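Local structure of beta-glucosidase (Pseudoalteromonas sp., 3F95) at residues N17-L22 / S70-E75. The protein is an exo-1,3/1,4-beta-glucanase, probably with beta-glucosidase activity, represented here by its extra C-terminal beta-sandwich domain alone. Residues are numbered along the deposited sequence; the frame is centred on the assembly and turned at random. Where two conformers were deposited one is given.
Sequences NMTWQL and SLSYLE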
ATOM      1  N   ASN A  17      13.899  -7.540   2.834  1.00 22.15           N
ATOM      2  CA  ASN A  17      12.915  -8.588   2.616  1.00 22.88           C
ATOM      3  C   ASN A  17      11.636  -8.126   1.909  1.00 21.14           C
ATOM      4  O   ASN A  17      10.665  -8.855   1.932  1.00 21.62           O
ATOM      5  CB  ASN A  17      12.563  -9.221   4.012  1.00 23.77           C
ATOM      6  CG  ASN A  17      11.718 -10.511   3.932  1.00 28.72           C
ATOM      7  OD1 ASN A  17      11.811 -11.301   2.973  1.00 33.45           O
ATOM      8  ND2 ASN A  17      10.910 -10.751   4.990  1.00 31.56           N
ATOM      9  N   MET A  18      11.647  -6.954   1.261  1.00 20.64           N
ATOM     10  CA  MET A  18      10.425  -6.414   0.635  1.00 18.78           C
ATOM     11  C   MET A  18      10.520  -6.210  -0.878  1.00 17.67           C
ATOM     12  O   MET A  18      11.590  -5.883  -1.408  1.00 17.19           O
ATOM     13  CB  MET A  18       9.966  -5.088   1.277  1.00 18.99           C
ATOM     14  CG  MET A  18       9.976  -5.003   2.796  1.00 19.77           C
ATOM     15  SD  MET A  18       8.918  -6.201   3.564  1.00 22.07           S
ATOM     16  CE  MET A  18       7.287  -5.685   3.031  1.00 16.04           C
ATOM     17  N   THR A  19       9.382  -6.372  -1.560  1.00 17.17           N
ATOM     18  CA  THR A  19       9.250  -6.029  -2.979  1.00 16.14           C
ATOM     19  C   THR A  19       7.897  -5.437  -3.230  1.00 14.97           C
ATOM     20  O   THR A  19       6.943  -5.721  -2.516  1.00 14.98           O
ATOM     21  CB  THR A  19       8.977  -7.214  -3.975  1.00 17.82           C
ATOM     22  OG1 THR A  19       8.832  -8.480  -3.347  1.00 23.23           O
ATOM     23  CG2 THR A  19       9.756  -7.151  -5.205  1.00 14.92           C
ATOM     24  N   TRP A  20       7.799  -4.704  -4.339  1.00 14.11           N
ATOM     25  CA  TRP A  20       6.509  -4.390  -4.910  1.00 13.78           C
ATOM     26  C   TRP A  20       6.112  -5.595  -5.785  1.00 14.41           C
ATOM     27  O   TRP A  20       6.982  -6.273  -6.403  1.00 14.94           O
ATOM     28  CB  TRP A  20       6.599  -3.154  -5.798  1.00 13.92           C
ATOM     29  CG  TRP A  20       7.057  -1.903  -5.098  1.00 13.41           C
ATOM     30  CD1 TRP A  20       8.257  -1.304  -5.199  1.00 14.08           C
ATOM     31  CD2 TRP A  20       6.277  -1.102  -4.194  1.00 13.45           C
ATOM     32  NE1 TRP A  20       8.310  -0.181  -4.387  1.00 13.46           N
ATOM     33  CE2 TRP A  20       7.093  -0.020  -3.783  1.00 12.66           C
ATOM     34  CE3 TRP A  20       4.976  -1.208  -3.685  1.00 12.43           C
ATOM     35  CZ2 TRP A  20       6.649   0.969  -2.873  1.00 14.01           C
ATOM     36  CZ3 TRP A  20       4.529  -0.218  -2.786  1.00 13.40           C
ATOM     37  CH2 TRP A  20       5.363   0.850  -2.403  1.00 14.10           C
ATOM     38  N   GLN A  21       4.819  -5.875  -5.819  1.00 14.04           N
ATOM     39  CA  GLN A  21       4.277  -6.940  -6.659  0.50 14.40           C
ATOM     40  C   GLN A  21       3.160  -6.381  -7.520  1.00 14.29           C
ATOM     41  O   GLN A  21       2.160  -5.892  -6.991  1.00 14.40           O
ATOM     42  CB  GLN A  21       3.727  -8.101  -5.810  0.50 14.91           C
ATOM     43  CG  GLN A  21       4.782  -8.950  -5.159  0.50 14.59           C
ATOM     44  CD  GLN A  21       4.285 -10.322  -4.691  0.50 14.59           C
ATOM     45  OE1 GLN A  21       3.532 -11.025  -5.384  0.50 15.13           O
ATOM     46  NE2 GLN A  21       4.756 -10.725  -3.527  0.50 18.31           N
ATOM     47  N   LEU A  22       3.301  -6.496  -8.840  1.00 13.44           N
ATOM     48  CA  LEU A  22       2.286  -5.987  -9.766  1.00 13.15           C
ATOM     49  C   LEU A  22       1.633  -7.201 -10.440  1.00 13.92           C
ATOM     50  O   LEU A  22       2.298  -7.904 -11.223  1.00 14.50           O
ATOM     51  CB  LEU A  22       2.928  -5.080 -10.815  1.00 12.87           C
ATOM     52  CG  LEU A  22       3.383  -3.648 -10.441  1.00 13.81           C
ATOM     53  CD1 LEU A  22       4.492  -3.659  -9.388  1.00 15.18           C
ATOM     54  CD2 LEU A  22       3.859  -2.871 -11.686  1.00 13.17           C
ATOM     55  N   SER A  70       0.809  -5.044  -4.568  1.00 14.55           N
ATOM     56  CA  SER A  70       1.166  -5.345  -3.176  1.00 15.42           C
ATOM     57  C   SER A  70       2.548  -4.817  -2.828  1.00 14.98           C
ATOM     58  O   SER A  70       3.443  -4.723  -3.696  1.00 14.80           O
ATOM     59  CB  SER A  70       1.136  -6.866  -2.940  1.00 15.57           C
ATOM     60  OG  SER A  70      -0.175  -7.389  -3.177  1.00 20.51           O
ATOM     61  N   LEU A  71       2.722  -4.462  -1.555  1.00 14.38           N
ATOM     62  CA  LEU A  71       4.035  -4.331  -0.979  1.00 14.56           C
ATOM     63  C   LEU A  71       4.174  -5.603  -0.134  1.00 14.70           C
ATOM     64  O   LEU A  71       3.418  -5.813   0.830  1.00 14.97           O
ATOM     65  CB  LEU A  71       4.116  -3.067  -0.111  1.00 14.35           C
ATOM     66  CG  LEU A  71       5.405  -2.863   0.670  1.00 15.25           C
ATOM     67  CD1 LEU A  71       6.611  -2.755  -0.242  1.00 15.89           C
ATOM     68  CD2 LEU A  71       5.250  -1.606   1.565  1.00 14.69           C
ATOM     69  N   SER A  72       5.122  -6.456  -0.505  1.00 14.79           N
ATOM     70  CA  SER A  72       5.088  -7.839  -0.033  0.50 14.86           C
ATOM     71  C   SER A  72       6.430  -8.308   0.522  1.00 15.57           C
ATOM     72  O   SER A  72       7.479  -7.786   0.155  1.00 14.75           O
ATOM     73  CB  SER A  72       4.574  -8.770  -1.142  0.50 14.99           C
ATOM     74  OG  SER A  72       5.559  -8.970  -2.131  0.50 18.37           O
ATOM     75  N   TYR A  73       6.362  -9.273   1.441  1.00 16.09           N
ATOM     76  CA  TYR A  73       7.545  -9.871   2.036  1.00 17.96           C
ATOM     77  C   TYR A  73       8.048 -10.973   1.090  1.00 19.39           C
ATOM     78  O   TYR A  73       7.257 -11.721   0.514  1.00 20.33           O
ATOM     79  CB  TYR A  73       7.189 -10.482   3.401  1.00 18.75           C
ATOM     80  CG  TYR A  73       6.797  -9.467   4.465  1.00 17.88           C
ATOM     81  CD1 TYR A  73       7.758  -8.894   5.289  1.00 19.47           C
ATOM     82  CD2 TYR A  73       5.466  -9.110   4.659  1.00 21.12           C
ATOM     83  CE1 TYR A  73       7.408  -7.972   6.273  1.00 20.64           C
ATOM     84  CE2 TYR A  73       5.113  -8.194   5.649  1.00 20.39           C
ATOM     85  CZ  TYR A  73       6.091  -7.629   6.443  1.00 20.98           C
ATOM     86  OH  TYR A  73       5.735  -6.698   7.427  1.00 21.69           O
ATOM     87  N   LEU A  74       9.353 -11.069   0.920  1.00 20.90           N
ATOM     88  CA  LEU A  74       9.894 -12.070  -0.002  1.00 23.43           C
ATOM     89  C   LEU A  74       9.597 -13.504   0.471  1.00 25.01           C
ATOM     90  O   LEU A  74       9.353 -14.401  -0.344  1.00 25.36           O
ATOM     91  CB  LEU A  74      11.360 -11.775  -0.330  1.00 24.01           C
ATOM     92  CG  LEU A  74      11.471 -10.568  -1.301  1.00 24.73           C
ATOM     93  CD1 LEU A  74      12.896 -10.132  -1.523  1.00 26.20           C
ATOM     94  CD2 LEU A  74      10.801 -10.865  -2.645  1.00 27.31           C
ATOM     95  N   GLU A  75       9.539 -13.695   1.791  1.00 26.57           N
ATOM     96  CA  GLU A  75       8.995 -14.930   2.357  0.50 27.85           C
ATOM     97  C   GLU A  75       8.039 -14.560   3.476  1.00 28.75           C
ATOM     98  O   GLU A  75       8.262 -13.555   4.135  1.00 29.08           O
ATOM     99  CB  GLU A  75      10.108 -15.831   2.888  0.50 27.89           C
ATOM    100  CG  GLU A  75      10.967 -15.199   3.960  0.50 28.26           C
ATOM    101  CD  GLU A  75      11.936 -16.180   4.585  0.50 29.27           C
ATOM    102  OE1 GLU A  75      12.147 -16.084   5.812  0.50 29.75           O
ATOM    103  OE2 GLU A  75      12.485 -17.038   3.856  0.50 29.60           O
TER
HETATM  104  O   HOH W   1      -0.057  -8.070  -5.930  1.00 15.68           O
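Met18 and Tyr73 form a non-hydrogen-bonded pair between antiparallel strands, their side chains running side by side in the same direction. The methionine chain is bent at chi2 (-60°), which sets SD, and again at chi3 (-65°), which puts CE over the centre of the phenol ring, 3.9 Å from the Tyr73 centroid. Its sulfur sits obliquely nearer the rim, with SD 3.4 Å from Tyr73 CD1, a Met-aromatic contact joined to a CH-pi one. Asn17 ND2 lies at the edge of the same ring, 3.7 Å from Tyr73 CD1. An alanine in place of Tyr73 would probably leave the Met18 methyl and sulfur without their aromatic surface and Asn17 ND2 without the ring edge beside it. Farther along this face, Leu71 CD1 lies over the Trp20 six-membered ring, 4.1 Å from its centroid and offset toward the rim; Phe10 and Phe61 also meet this indole. Thr19, Gln21, Ser70 and Ser72 occupy the other face, where one water links Ser70 OG to Gln21 O. Thr19 and Ser72 exchange two backbone bonds, Thr19 N to Ser72 O at 2.9 Å and Ser72 N to Thr19 O at 2.8 Å. Where the chain turns a corner at Leu74 and Glu75, Leu74 N bonds Asn17 O (2.8 Å). Alternation of apolar and polar residues along each strand is characteristic of a beta-sandwich sheet, here in a C-terminal domain assigned by sequence to the galactose-binding domain-like clan.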